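Local coordinates for mitogen-activated protein kinase kinase kinase 7 interacting protein 1 (Anopheles gambiae, PDB 2IRM) that probably acts as an adapter that binds the kinase TAK1 and triggers its autophosphorylation, and carries a domain of the PP2C phosphatase fold, at residues Asn171-Cys175 and Leu223-Ile229; Ser46-Leu52 and Glu75-Gly79. One frame throughout, in Å; residues are numbered along the deposited sequence.

Interaction 1: residues Asn171-Cys175 and Leu223-Ile229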
loop_
_atom_site.group_PDB
_atom_site.type_symbol
_atom_site.label_atom_id
_atom_site.label_comp_id
_atom_site.label_asym_id
_atom_site.label_seq_id
_atom_site.Cartn_x
_atom_site.Cartn_y
_atom_site.Cartn_z
ATOM N N ASN A 171 -9.353 0.059 -0.308
ATOM C CA ASN A 171 -7.960 0.327 -0.663
ATOM C C ASN A 171 -7.798 1.550 -1.553
ATOM O O ASN A 171 -8.721 1.931 -2.271
ATOM C CB ASN A 171 -7.301 -0.912 -1.297
ATOM C CG ASN A 171 -7.272 -0.865 -2.835
ATOM O OD1 ASN A 171 -6.382 -0.249 -3.431
ATOM N ND2 ASN A 171 -8.231 -1.538 -3.474
ATOM N N ILE A 172 -6.615 2.155 -1.474
ATOM C CA ILE A 172 -6.188 3.213 -2.378
ATOM C C ILE A 172 -4.683 3.080 -2.613
ATOM O O ILE A 172 -3.919 2.786 -1.686
ATOM C CB ILE A 172 -6.543 4.616 -1.852
ATOM C CG1 ILE A 172 -6.299 5.672 -2.926
ATOM C CG2 ILE A 172 -5.762 4.944 -0.600
ATOM C CD1 ILE A 172 -7.100 6.951 -2.740
ATOM N N GLY A 173 -4.262 3.266 -3.861
ATOM C CA GLY A 173 -2.836 3.248 -4.183
ATOM C C GLY A 173 -2.247 1.867 -4.378
ATOM O O GLY A 173 -2.897 0.980 -4.939
ATOM N N ASN A 174 -1.018 1.691 -3.893
ATOM C CA ASN A 174 -0.190 0.534 -4.224
ATOM C C ASN A 174 -0.464 -0.754 -3.473
ATOM O O ASN A 174 -0.365 -1.833 -4.057
ATOM C CB ASN A 174 1.289 0.896 -4.107
ATOM C CG ASN A 174 1.757 1.812 -5.232
ATOM O OD1 ASN A 174 1.012 2.111 -6.174
ATOM N ND2 ASN A 174 3.001 2.258 -5.139
ATOM N N CYS A 175 -0.797 -0.651 -2.191
ATOM C CA CYS A 175 -1.089 -1.830 -1.363
ATOM C C CYS A 175 -2.130 -2.762 -1.995
ATOM O O CYS A 175 -2.966 -2.321 -2.796
ATOM C CB CYS A 175 -1.558 -1.403 0.029
ATOM S SG CYS A 175 -0.481 -0.246 0.893
ATOM N N LEU A 223 7.453 3.144 -8.507
ATOM C CA LEU A 223 6.144 2.533 -8.705
ATOM C C LEU A 223 5.025 3.511 -8.363
ATOM O O LEU A 223 4.188 3.236 -7.502
ATOM C CB LEU A 223 6.012 1.265 -7.860
ATOM C CG LEU A 223 5.013 0.219 -8.359
ATOM C CD1 LEU A 223 4.230 -0.375 -7.198
ATOM C CD2 LEU A 223 4.075 0.820 -9.393
ATOM N N TYR A 224 5.015 4.653 -9.043
ATOM C CA TYR A 224 4.187 5.779 -8.640
ATOM C C TYR A 224 2.715 5.389 -8.523
ATOM O O TYR A 224 2.101 4.926 -9.485
ATOM C CB TYR A 224 4.349 6.906 -9.639
ATOM C CG TYR A 224 3.949 8.236 -9.110
ATOM C CD1 TYR A 224 4.773 8.921 -8.231
ATOM C CD2 TYR A 224 2.755 8.828 -9.502
ATOM C CE1 TYR A 224 4.421 10.157 -7.738
ATOM C CE2 TYR A 224 2.387 10.072 -9.016
ATOM C CZ TYR A 224 3.227 10.724 -8.132
ATOM O OH TYR A 224 2.887 11.954 -7.633
ATOM N N SER A 225 2.164 5.541 -7.325
ATOM C CA SER A 225 0.764 5.290 -7.128
ATOM C C SER A 225 0.045 6.487 -7.713
ATOM O O SER A 225 0.445 7.627 -7.503
ATOM C CB SER A 225 0.443 5.116 -5.647
ATOM O OG SER A 225 0.673 6.314 -4.947
ATOM N N THR A 226 -1.013 6.212 -8.456
ATOM C CA THR A 226 -1.740 7.219 -9.201
ATOM C C THR A 226 -2.979 7.638 -8.421
ATOM O O THR A 226 -3.791 8.446 -8.894
ATOM C CB THR A 226 -2.163 6.630 -10.538
ATOM O OG1 THR A 226 -2.891 5.429 -10.288
ATOM C CG2 THR A 226 -0.946 6.279 -11.375
ATOM N N ARG A 227 -3.140 7.039 -7.246
ATOM C CA ARG A 227 -4.136 7.448 -6.258
ATOM C C ARG A 227 -3.494 7.194 -4.913
ATOM O O ARG A 227 -2.651 6.303 -4.793
ATOM C CB ARG A 227 -5.420 6.625 -6.366
ATOM C CG ARG A 227 -6.235 6.882 -7.602
ATOM C CD ARG A 227 -7.514 6.085 -7.604
ATOM N NE ARG A 227 -7.935 5.814 -8.975
ATOM C CZ ARG A 227 -9.110 5.300 -9.331
ATOM N NH1 ARG A 227 -10.028 4.988 -8.424
ATOM N NH2 ARG A 227 -9.373 5.097 -10.613
ATOM N N CYS A 228 -3.871 7.981 -3.912
ATOM C CA CYS A 228 -3.320 7.846 -2.553
ATOM C C CYS A 228 -3.882 8.912 -1.614
ATOM O O CYS A 228 -4.614 9.814 -2.033
ATOM C CB CYS A 228 -1.784 7.920 -2.550
ATOM S SG CYS A 228 -1.126 9.544 -3.006
ATOM N N ILE A 229 -3.538 8.795 -0.343
ATOM C CA ILE A 229 -3.947 9.776 0.632
ATOM C C ILE A 229 -2.914 10.891 0.612
ATOM O O ILE A 229 -1.708 10.622 0.609
ATOM C CB ILE A 229 -4.050 9.138 2.029
ATOM C CG1 ILE A 229 -5.259 8.208 2.081
ATOM C CG2 ILE A 229 -4.148 10.207 3.113
ATOM C CD1 ILE A 229 -5.028 6.955 2.859
#
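Asn-174 lays its carboxamide against the extended backbone at Leu-223 to Ser-225, and ND2 donates to Leu-223 O over 2.8 Å. The bond is fairly straight at nitrogen (154°) and arrives nearly in line with the carbonyl, whose oxygen lies slightly out of the amide plane. With CG anti to the carbonyl carbon (chi1 -72°), the amide reaches across to this loop, and its other end, OD1, rests over Ser-225 CB. Leu-223 runs past Asn-174 in the opposite direction and brings CD1 to 3.6 Å from Asn-174 ND2, an apolar flank beside the polar link.

Two residues earlier, Ile-172 turns its longer branch to the second half of the loop. Ile-172 CG1, anti to the backbone N, lies 3.7 Å from Arg-227 CB, the two side chains crossing at about a right angle, while Ile-172 CG2 meets Ile-229 CD1 at 4.1 Å. Between these side chains Gly-173 passes close to the loop backbone at a positive phi. The guanidinium of Arg-227 leads away, to Glu-255 O and a salt bridge with Glu-204.

The contact is buried near the centre of the PP2C-type domain. Strand 154-163 pairs with both strand 166-172 and strand 229-230, and helix 87-108 packs Phe-98 on Ile-172 and Val-101 on Ile-229.

Interaction 2: residues Ser46-Leu52 and Glu75-Gly79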
loop_
_atom_site.group_PDB
_atom_site.type_symbol
_atom_site.label_atom_id
_atom_site.label_comp_id
_atom_site.label_asym_id
_atom_site.label_seq_id
_atom_site.Cartn_x
_atom_site.Cartn_y
_atom_site.Cartn_z
ATOM N N SER A 46 -11.314 -5.132 17.760
ATOM C CA SER A 46 -12.058 -4.122 18.495
ATOM C C SER A 46 -13.077 -4.779 19.416
ATOM O O SER A 46 -13.417 -4.233 20.467
ATOM C CB SER A 46 -12.760 -3.164 17.541
ATOM O OG SER A 46 -14.162 -3.375 17.546
ATOM N N ASP A 47 -13.544 -5.957 19.007
ATOM C CA ASP A 47 -14.624 -6.679 19.675
ATOM C C ASP A 47 -14.737 -8.082 19.077
ATOM O O ASP A 47 -14.189 -8.338 18.001
ATOM C CB ASP A 47 -15.938 -5.893 19.511
ATOM C CG ASP A 47 -17.149 -6.786 19.381
ATOM O OD1 ASP A 47 -17.599 -7.344 20.410
ATOM O OD2 ASP A 47 -17.646 -6.921 18.239
ATOM N N ASN A 48 -15.435 -8.979 19.777
ATOM C CA ASN A 48 -15.790 -10.320 19.274
ATOM C C ASN A 48 -16.078 -10.418 17.766
ATOM O O ASN A 48 -15.580 -11.326 17.097
ATOM C CB ASN A 48 -17.004 -10.868 20.038
ATOM C CG ASN A 48 -16.678 -11.276 21.465
ATOM O OD1 ASN A 48 -15.521 -11.529 21.808
ATOM N ND2 ASN A 48 -17.706 -11.354 22.304
ATOM N N ASN A 49 -16.889 -9.491 17.247
ATOM C CA ASN A 49 -17.254 -9.466 15.832
ATOM C C ASN A 49 -16.244 -8.692 15.017
ATOM O O ASN A 49 -15.749 -9.184 14.003
ATOM C CB ASN A 49 -18.634 -8.831 15.625
ATOM C CG ASN A 49 -19.723 -9.486 16.464
ATOM O OD1 ASN A 49 -19.656 -10.676 16.781
ATOM N ND2 ASN A 49 -20.742 -8.708 16.820
ATOM N N THR A 50 -15.937 -7.479 15.469
ATOM C CA THR A 50 -15.166 -6.534 14.666
ATOM C C THR A 50 -13.660 -6.662 14.849
ATOM O O THR A 50 -13.153 -6.703 15.974
ATOM C CB THR A 50 -15.572 -5.082 14.966
ATOM O OG1 THR A 50 -16.996 -4.992 15.094
ATOM C CG2 THR A 50 -15.099 -4.157 13.854
ATOM N N SER A 51 -12.956 -6.710 13.723
ATOM C CA SER A 51 -11.496 -6.679 13.702
ATOM C C SER A 51 -10.993 -6.008 12.417
ATOM O O SER A 51 -11.664 -6.038 11.389
ATOM C CB SER A 51 -10.925 -8.090 13.842
ATOM O OG SER A 51 -11.554 -8.968 12.926
ATOM N N LEU A 52 -9.815 -5.401 12.485
ATOM C CA LEU A 52 -9.267 -4.651 11.364
ATOM C C LEU A 52 -7.868 -5.147 11.002
ATOM O O LEU A 52 -7.020 -5.355 11.869
ATOM C CB LEU A 52 -9.196 -3.168 11.726
ATOM C CG LEU A 52 -9.508 -2.063 10.717
ATOM C CD1 LEU A 52 -9.015 -0.723 11.274
ATOM C CD2 LEU A 52 -8.928 -2.315 9.323
ATOM N N GLU A 75 -12.274 6.090 13.505
ATOM C CA GLU A 75 -13.553 6.348 12.842
ATOM C C GLU A 75 -14.400 5.096 12.659
ATOM O O GLU A 75 -15.608 5.200 12.429
ATOM C CB GLU A 75 -13.366 7.081 11.515
ATOM C CG GLU A 75 -13.496 8.592 11.654
ATOM C CD GLU A 75 -12.316 9.342 11.046
ATOM O OE1 GLU A 75 -11.839 8.938 9.954
ATOM O OE2 GLU A 75 -11.860 10.334 11.668
ATOM N N LEU A 76 -13.778 3.925 12.779
ATOM C CA LEU A 76 -14.516 2.674 12.679
ATOM C C LEU A 76 -13.937 1.536 13.499
ATOM O O LEU A 76 -13.551 0.514 12.938
ATOM C CB LEU A 76 -14.685 2.251 11.213
ATOM C CG LEU A 76 -13.535 2.490 10.236
ATOM C CD1 LEU A 76 -12.679 1.253 10.058
ATOM C CD2 LEU A 76 -14.127 2.907 8.928
ATOM N N LEU A 77 -13.886 1.707 14.821
ATOM C CA LEU A 77 -13.484 0.621 15.719
ATOM C C LEU A 77 -14.144 0.722 17.086
ATOM O O LEU A 77 -14.322 -0.301 17.738
ATOM C CB LEU A 77 -11.955 0.432 15.737
ATOM C CG LEU A 77 -11.222 -0.415 14.683
ATOM C CD1 LEU A 77 -9.749 -0.535 15.021
ATOM C CD2 LEU A 77 -11.821 -1.804 14.522
ATOM N N LEU A 78 -14.523 1.928 17.505
ATOM C CA LEU A 78 -14.946 2.161 18.886
ATOM C C LEU A 78 -16.224 2.997 19.002
ATOM O O LEU A 78 -16.167 4.217 19.154
ATOM C CB LEU A 78 -13.817 2.812 19.689
ATOM C CG LEU A 78 -13.431 4.236 19.284
ATOM C CD1 LEU A 78 -11.937 4.460 19.465
ATOM C CD2 LEU A 78 -13.851 4.520 17.850
ATOM N N GLY A 79 -17.373 2.329 18.930
ATOM C CA GLY A 79 -17.547 1.260 17.951
ATOM C C GLY A 79 -18.743 1.658 17.118
ATOM O O GLY A 79 -19.888 1.432 17.499
#
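The backbones come nearest where Ser-46 faces Leu-77, with their CA atoms 5.7 Å apart: the turn between antiparallel strands 39-45 and 50-59 here meets the loop that follows helix 63-75. This beta hairpin belongs to one of the two antiparallel sheets of the PP2C-type fold, and the contact ties its tip to the link between helices 63-75 and 87-108. Leu-76 is the first residue after helix 63-75 to leave helical geometry, and Leu-77 follows as the main apolar side chain of the contact.

The two methyl groups of Leu-77 serve different partners. Leu-77 CD2 is turned to the hairpin end, against Ser-46 CB and, more loosely, Thr-50 CG2 at 4.1 Å. Leu-77 CD1 instead meets Leu-52 CD1 at 3.8 Å, the two leucines crossing at a slant. Thr-50 can offer its methyl because CG2 stands anti to the backbone N, with OG1 beside that nitrogen. Leu-52 CD1 also approaches Leu-76 CD1 at 4.3 Å, so one methyl lies against both Leu-76 and Leu-77. Further cover comes from Leu-159 on Leu-52, from Leu-93 and Ile-94 of helix 87-108 on Leu-76, and from Leu-9 on Leu-77.

Within the hairpin, Asp-47 forms an Asx turn: OD2 accepts from Asn-49 N at 2.9 Å, met from above the carboxylate plane, and a weak bond from Thr-50 N adds to it. Thr-50 O in turn accepts from both Ser-46 N and Asp-47 N, which closes the turn. Across the contact, the polar link is made by Ser-46, whose OG donates to a lone pair of Leu-77 O, in the carbonyl plane, at 3.1 Å with a C=O...OG angle of 142°.

Both segments of interaction 2 precede those of interaction 1 along the chain. The centres of the two contacts lie about 25 Å apart and their nearest atoms about 10 Å apart, without touching. Both reach the same antiparallel sheet, in which strand 154-163 pairs with strand 50-59 of interaction 2 and with strands 166-172 and 229-230 of interaction 1. Helix 87-108 also packs on both. The centre of interaction 1 is about 6 Å from the centre of the chain, that of interaction 2 about 21 Å, at a hairpin tip. Together they fasten loops to one shared sheet, at the core and toward the periphery of the PP2C-type domain.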